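Local structure of N-alpha-acetyltransferase 35, NatC auxiliary subunit (Saccharomyces cerevisiae, 6YGA) at residues 311-316 against 353-358; 361-366 against 394-399. The protein serves as the auxiliary subunit of the yeast NatC N-terminal acetyltransferase, which acetylates the N-terminal methionine of the L-A virus Gag protein, and has a role in propagation of L-A and M viruses. All coordinates share one frame; numbering follows the deposited sequence.

Contact 1 of 2, residues 311-316 against 353-358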
loop_
_atom_site.group_PDB
_atom_site.type_symbol
_atom_site.label_atom_id
_atom_site.label_comp_id
_atom_site.label_asym_id
_atom_site.label_seq_id
_atom_site.Cartn_x
_atom_site.Cartn_y
_atom_site.Cartn_z
ATOM N N LEU B 311 8.098 -2.199 21.188
ATOM C CA LEU B 311 8.025 -2.095 22.641
ATOM C C LEU B 311 8.971 -1.044 23.208
ATOM O O LEU B 311 8.810 -0.655 24.369
ATOM C CB LEU B 311 8.324 -3.455 23.272
ATOM C CG LEU B 311 7.550 -4.626 22.667
ATOM C CD1 LEU B 311 8.034 -5.954 23.235
ATOM C CD2 LEU B 311 6.054 -4.448 22.894
ATOM N N LEU B 312 9.952 -0.581 22.427
ATOM C CA LEU B 312 10.914 0.391 22.943
ATOM C C LEU B 312 10.261 1.734 23.235
ATOM O O LEU B 312 10.746 2.482 24.092
ATOM C CB LEU B 312 12.065 0.584 21.954
ATOM C CG LEU B 312 13.015 -0.589 21.709
ATOM C CD1 LEU B 312 14.020 -0.255 20.612
ATOM C CD2 LEU B 312 13.730 -0.975 22.994
ATOM N N VAL B 313 9.170 2.058 22.537
ATOM C CA VAL B 313 8.538 3.358 22.716
ATOM C C VAL B 313 7.945 3.504 24.110
ATOM O O VAL B 313 7.679 4.628 24.551
ATOM C CB VAL B 313 7.466 3.586 21.636
ATOM C CG1 VAL B 313 6.213 2.782 21.948
ATOM C CG2 VAL B 313 7.149 5.068 21.502
ATOM N N ASP B 314 7.742 2.395 24.825
ATOM C CA ASP B 314 7.231 2.478 26.188
ATOM C C ASP B 314 8.229 3.153 27.122
ATOM O O ASP B 314 7.835 3.715 28.149
ATOM C CB ASP B 314 6.873 1.078 26.692
ATOM C CG ASP B 314 6.250 1.094 28.070
ATOM O OD1 ASP B 314 5.154 1.676 28.226
ATOM O OD2 ASP B 314 6.853 0.519 28.999
ATOM N N LYS B 315 9.515 3.130 26.773
ATOM C CA LYS B 315 10.564 3.723 27.595
ATOM C C LYS B 315 10.704 5.226 27.400
ATOM O O LYS B 315 11.591 5.832 28.012
ATOM C CB LYS B 315 11.904 3.047 27.293
ATOM C CG LYS B 315 11.969 1.586 27.701
ATOM C CD LYS B 315 12.931 0.812 26.814
ATOM C CE LYS B 315 14.290 1.487 26.734
ATOM N NZ LYS B 315 15.185 0.789 25.771
ATOM N N ALA B 316 9.867 5.837 26.566
ATOM C CA ALA B 316 9.998 7.259 26.286
ATOM C C ALA B 316 9.632 8.088 27.509
ATOM O O ALA B 316 8.666 7.792 28.218
ATOM C CB ALA B 316 9.116 7.651 25.104
ATOM N N THR B 353 -5.539 6.656 26.721
ATOM C CA THR B 353 -4.289 7.265 27.143
ATOM C C THR B 353 -3.201 6.944 26.128
ATOM O O THR B 353 -3.313 5.999 25.342
ATOM C CB THR B 353 -3.849 6.776 28.532
ATOM O OG1 THR B 353 -3.485 5.392 28.462
ATOM C CG2 THR B 353 -4.965 6.953 29.551
ATOM N N VAL B 354 -2.147 7.748 26.146
ATOM C CA VAL B 354 -0.958 7.499 25.342
ATOM C C VAL B 354 0.051 6.790 26.230
ATOM O O VAL B 354 0.515 7.355 27.228
ATOM C CB VAL B 354 -0.380 8.802 24.768
ATOM C CG1 VAL B 354 0.901 8.522 24.001
ATOM C CG2 VAL B 354 -1.400 9.477 23.870
ATOM N N LEU B 355 0.364 5.539 25.885
ATOM C CA LEU B 355 1.332 4.712 26.605
ATOM C C LEU B 355 0.961 4.511 28.070
ATOM O O LEU B 355 1.826 4.199 28.893
ATOM C CB LEU B 355 2.745 5.297 26.501
ATOM C CG LEU B 355 3.319 5.377 25.089
ATOM C CD1 LEU B 355 4.656 6.100 25.096
ATOM C CD2 LEU B 355 3.463 3.978 24.517
ATOM N N GLY B 356 -0.314 4.688 28.417
ATOM C CA GLY B 356 -0.744 4.614 29.798
ATOM C C GLY B 356 -0.186 5.688 30.701
ATOM O O GLY B 356 -0.277 5.557 31.924
ATOM N N LYS B 357 0.390 6.748 30.141
ATOM C CA LYS B 357 1.038 7.792 30.923
ATOM C C LYS B 357 0.287 9.113 30.885
ATOM O O LYS B 357 0.100 9.745 31.929
ATOM C CB LYS B 357 2.478 8.003 30.427
ATOM C CG LYS B 357 3.361 6.765 30.513
ATOM C CD LYS B 357 4.751 7.034 29.941
ATOM C CE LYS B 357 5.667 5.826 30.081
ATOM N NZ LYS B 357 5.108 4.638 29.382
ATOM N N PHE B 358 -0.139 9.552 29.702
ATOM C CA PHE B 358 -0.792 10.838 29.528
ATOM C C PHE B 358 -2.120 10.659 28.810
ATOM O O PHE B 358 -2.346 9.675 28.102
ATOM C CB PHE B 358 0.076 11.808 28.722
ATOM C CG PHE B 358 1.549 11.632 28.935
ATOM C CD1 PHE B 358 2.195 12.282 29.972
ATOM C CD2 PHE B 358 2.293 10.829 28.084
ATOM C CE1 PHE B 358 3.555 12.129 30.162
ATOM C CE2 PHE B 358 3.651 10.672 28.269
ATOM C CZ PHE B 358 4.283 11.324 29.308
#
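The ammonium group of Lys357 reaches across from 353-358 and is gripped twice by Asp314 of the 3-10 turn 313-315. Lys357 NZ donates a hydrogen bond to the main-chain Asp314 O at 3.1 Å, arriving in the carbonyl plane on a lone pair with a C=O...N angle of 138°. Lys357 NZ also forms a salt bridge with Asp314 OD1 at 3.2 Å, the two side chains crossing at about a right angle. A weak third bond, Lys357 NZ to Leu355 O at 3.3 Å, ties the amine back to its own segment. The lysine is extended as far as CE and bends only at its last torsion (chi4 59°), which turns NZ into this group of oxygens; the carboxylate is brought within range by CG of Asp314 lying anti to the backbone N (chi1 -176°).

Beside the polar group, Leu355 points at the turn. Leu355 CD1 sits 3.4 Å from Val313 O, and Leu355 CD2 meets Val313 CG1 at 3.9 Å as the two side chains cross obliquely. Further out, Phe347 of helix 337-347 touches Leu355, and Phe325 of helix 319-328 touches Val313.

Val354 is paired with two successive residues, Lys357 and Phe358, in a classic beta bulge, Lys357 N bonding to Val354 O across the tight turn through Leu355 and Gly356, two residues of positive phi. Asp314 OD1 has a further long, weak ion pair with Arg349. With arginine and lysine both close by, this carboxylate is probably held ionised, and one lysine nitrogen joins the two connecting segments through side-chain and main-chain oxygens alike.

Contact 2 of 2, residues 361-366 against 394-399. With EDO (1,2-ethanediol), chain C.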
loop_
_atom_site.group_PDB
_atom_site.type_symbol
_atom_site.label_atom_id
_atom_site.label_comp_id
_atom_site.label_asym_id
_atom_site.label_seq_id
_atom_site.Cartn_x
_atom_site.Cartn_y
_atom_site.Cartn_z
ATOM N N THR B 361 -4.882 15.187 25.425
ATOM C CA THR B 361 -4.562 16.610 25.470
ATOM C C THR B 361 -3.248 16.861 26.204
ATOM O O THR B 361 -2.461 17.722 25.796
ATOM C CB THR B 361 -5.708 17.395 26.113
ATOM O OG1 THR B 361 -5.886 16.973 27.472
ATOM C CG2 THR B 361 -7.000 17.172 25.340
ATOM N N GLN B 362 -2.989 16.118 27.285
ATOM C CA GLN B 362 -1.702 16.240 27.964
ATOM C C GLN B 362 -0.553 15.903 27.025
ATOM O O GLN B 362 0.479 16.585 27.019
ATOM C CB GLN B 362 -1.663 15.332 29.193
ATOM C CG GLN B 362 -2.537 15.786 30.343
ATOM C CD GLN B 362 -2.508 14.811 31.500
ATOM O OE1 GLN B 362 -1.932 13.727 31.398
ATOM N NE2 GLN B 362 -3.130 15.190 32.609
ATOM N N PHE B 363 -0.720 14.853 26.219
ATOM C CA PHE B 363 0.309 14.462 25.262
ATOM C C PHE B 363 0.530 15.549 24.216
ATOM O O PHE B 363 1.673 15.831 23.834
ATOM C CB PHE B 363 -0.096 13.143 24.604
ATOM C CG PHE B 363 0.944 12.560 23.701
ATOM C CD1 PHE B 363 2.145 12.095 24.210
ATOM C CD2 PHE B 363 0.706 12.441 22.342
ATOM C CE1 PHE B 363 3.099 11.543 23.377
ATOM C CE2 PHE B 363 1.652 11.887 21.505
ATOM C CZ PHE B 363 2.851 11.437 22.024
ATOM N N TYR B 364 -0.551 16.176 23.749
ATOM C CA TYR B 364 -0.426 17.250 22.769
ATOM C C TYR B 364 0.258 18.469 23.373
ATOM O O TYR B 364 1.147 19.065 22.753
ATOM C CB TYR B 364 -1.803 17.622 22.221
ATOM C CG TYR B 364 -1.843 18.960 21.512
ATOM C CD1 TYR B 364 -1.436 19.079 20.191
ATOM C CD2 TYR B 364 -2.299 20.100 22.165
ATOM C CE1 TYR B 364 -1.472 20.297 19.543
ATOM C CE2 TYR B 364 -2.339 21.323 21.522
ATOM C CZ TYR B 364 -1.925 21.416 20.210
ATOM O OH TYR B 364 -1.963 22.631 19.563
ATOM N N LEU B 365 -0.148 18.859 24.584
ATOM C CA LEU B 365 0.447 20.032 25.217
ATOM C C LEU B 365 1.927 19.825 25.512
ATOM O O LEU B 365 2.688 20.797 25.576
ATOM C CB LEU B 365 -0.317 20.378 26.493
ATOM C CG LEU B 365 -1.758 20.849 26.289
ATOM C CD1 LEU B 365 -2.431 21.053 27.632
ATOM C CD2 LEU B 365 -1.795 22.131 25.471
ATOM N N LEU B 366 2.357 18.571 25.691
ATOM C CA LEU B 366 3.781 18.302 25.867
ATOM C C LEU B 366 4.564 18.642 24.607
ATOM O O LEU B 366 5.679 19.172 24.686
ATOM C CB LEU B 366 4.000 16.841 26.255
ATOM C CG LEU B 366 4.021 16.522 27.749
ATOM C CD1 LEU B 366 4.045 15.020 27.961
ATOM C CD2 LEU B 366 5.223 17.178 28.416
HETATM N N MSE B 394 -5.564 15.330 15.811
HETATM C CA MSE B 394 -4.758 15.511 14.609
HETATM C C MSE B 394 -3.355 14.953 14.817
HETATM O O MSE B 394 -2.776 14.331 13.924
HETATM C CB MSE B 394 -4.686 16.993 14.235
HETATM C CG MSE B 394 -4.360 17.255 12.776
HETATM SE SE MSE B 394 -5.774 16.612 11.602
HETATM C CE MSE B 394 -4.675 15.569 10.379
ATOM N N LEU B 395 -2.814 15.183 16.016
ATOM C CA LEU B 395 -1.467 14.716 16.319
ATOM C C LEU B 395 -1.422 13.198 16.419
ATOM O O LEU B 395 -0.463 12.569 15.957
ATOM C CB LEU B 395 -0.970 15.363 17.612
ATOM C CG LEU B 395 0.417 14.958 18.108
ATOM C CD1 LEU B 395 1.489 15.318 17.085
ATOM C CD2 LEU B 395 0.706 15.616 19.450
ATOM N N LEU B 396 -2.453 12.589 17.011
ATOM C CA LEU B 396 -2.494 11.135 17.095
ATOM C C LEU B 396 -2.579 10.502 15.710
ATOM O O LEU B 396 -1.947 9.471 15.453
ATOM C CB LEU B 396 -3.667 10.690 17.964
ATOM C CG LEU B 396 -3.578 11.041 19.450
ATOM C CD1 LEU B 396 -4.663 10.312 20.223
ATOM C CD2 LEU B 396 -2.202 10.712 20.011
ATOM N N GLU B 397 -3.356 11.102 14.802
ATOM C CA GLU B 397 -3.399 10.599 13.431
ATOM C C GLU B 397 -2.045 10.732 12.749
ATOM O O GLU B 397 -1.688 9.894 11.913
ATOM C CB GLU B 397 -4.475 11.329 12.626
ATOM C CG GLU B 397 -5.897 10.959 13.021
ATOM C CD GLU B 397 -6.942 11.777 12.290
ATOM O OE1 GLU B 397 -6.570 12.576 11.406
ATOM O OE2 GLU B 397 -8.140 11.620 12.604
ATOM N N TRP B 398 -1.278 11.768 13.095
ATOM C CA TRP B 398 0.065 11.907 12.543
ATOM C C TRP B 398 0.955 10.746 12.973
ATOM O O TRP B 398 1.724 10.213 12.165
ATOM C CB TRP B 398 0.671 13.248 12.966
ATOM C CG TRP B 398 2.073 13.453 12.477
ATOM C CD1 TRP B 398 2.458 14.056 11.314
ATOM C CD2 TRP B 398 3.278 13.043 13.135
ATOM N NE1 TRP B 398 3.828 14.050 11.208
ATOM C CE2 TRP B 398 4.355 13.434 12.313
ATOM C CE3 TRP B 398 3.551 12.387 14.339
ATOM C CZ2 TRP B 398 5.686 13.189 12.658
ATOM C CZ3 TRP B 398 4.873 12.144 14.679
ATOM C CH2 TRP B 398 5.921 12.543 13.841
ATOM N N TYR B 399 0.864 10.338 14.241
ATOM C CA TYR B 399 1.651 9.203 14.714
ATOM C C TYR B 399 1.236 7.919 14.010
ATOM O O TYR B 399 2.083 7.112 13.609
ATOM C CB TYR B 399 1.502 9.047 16.228
ATOM C CG TYR B 399 2.423 9.921 17.049
ATOM C CD1 TYR B 399 3.698 9.487 17.393
ATOM C CD2 TYR B 399 2.015 11.173 17.488
ATOM C CE1 TYR B 399 4.543 10.278 18.143
ATOM C CE2 TYR B 399 2.854 11.974 18.241
ATOM C CZ TYR B 399 4.118 11.520 18.565
ATOM O OH TYR B 399 4.964 12.304 19.314
HETATM C C1 EDO C . 2.191 19.529 28.954
HETATM O O1 EDO C . 1.710 18.354 29.620
HETATM C C2 EDO C . 2.435 20.656 29.950
HETATM O O2 EDO C . 2.554 21.887 29.230
#
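Two helices of the NAA35-like TPR-repeat region cross steeply here, segments 361-366 and 394-399 meeting at 80° with their axes 10.5 Å apart, through apolar and aromatic side chains and with no hydrogen bond between them. Phe363 makes the largest contribution. With CG anti to the backbone N (chi1 -174°), its ring reaches toward helix 386-402 and meets Tyr399 tip to tip. Tyr399 CE2 lies at the edge of the phenyl ring, near its plane and 3.5 Å from Phe363 CE2; the centroids are 5.4 Å apart and the planes inclined at 50°, so the pair is oblique. On the same ring, Phe363 CD2 touches one methyl of Leu396, CD2, at 4.1 Å. Leu395, its CG also anti to the backbone N, points its CD2 at the neighbouring turn, 3.9 Å from Tyr364 CA and at the edge of the Tyr364 ring.

Tyr399 is held from several sides: Trp398 CZ3 lies 3.8 Å above the centre of the Tyr399 ring, while its OH hydrogen-bonds with His367 and Thr322. Beside Gln362 and Leu366 lies a 1,2-ethanediol, probably from the crystallisation liquor, whose O1 makes a weak hydrogen bond to Gln362 O.

Other helices border the crossing: Phe347 of helix 337-347 stacks on Tyr399 and also meets the Phe363 ring, helix 319-328 touches both aromatics, and Trp438 of helix 433-456 packs edge-to-face with Tyr364 and also touches Leu395.

How the contacts relate
Both segments of contact 1 precede those of contact 2 in sequence, so the two follow in series along the chain, with centres about 13 Å apart. Segment 353-358 leads into helix 360-372, which carries the first half of contact 2. The two abut directly: Val354 CG1 packs on Phe363 CE1 at 3.8 Å, and Phe358 CE1 on Leu366 CD1 at 3.7 Å. Phe347 of helix 337-347 and helix 319-328 border both. Thus a largely polar pairing of two interhelical connections, with an apolar Val-Leu contact beside it, and an apolar helix crossing form one continuous piece of the TPR-like helical region of this NatC subunit.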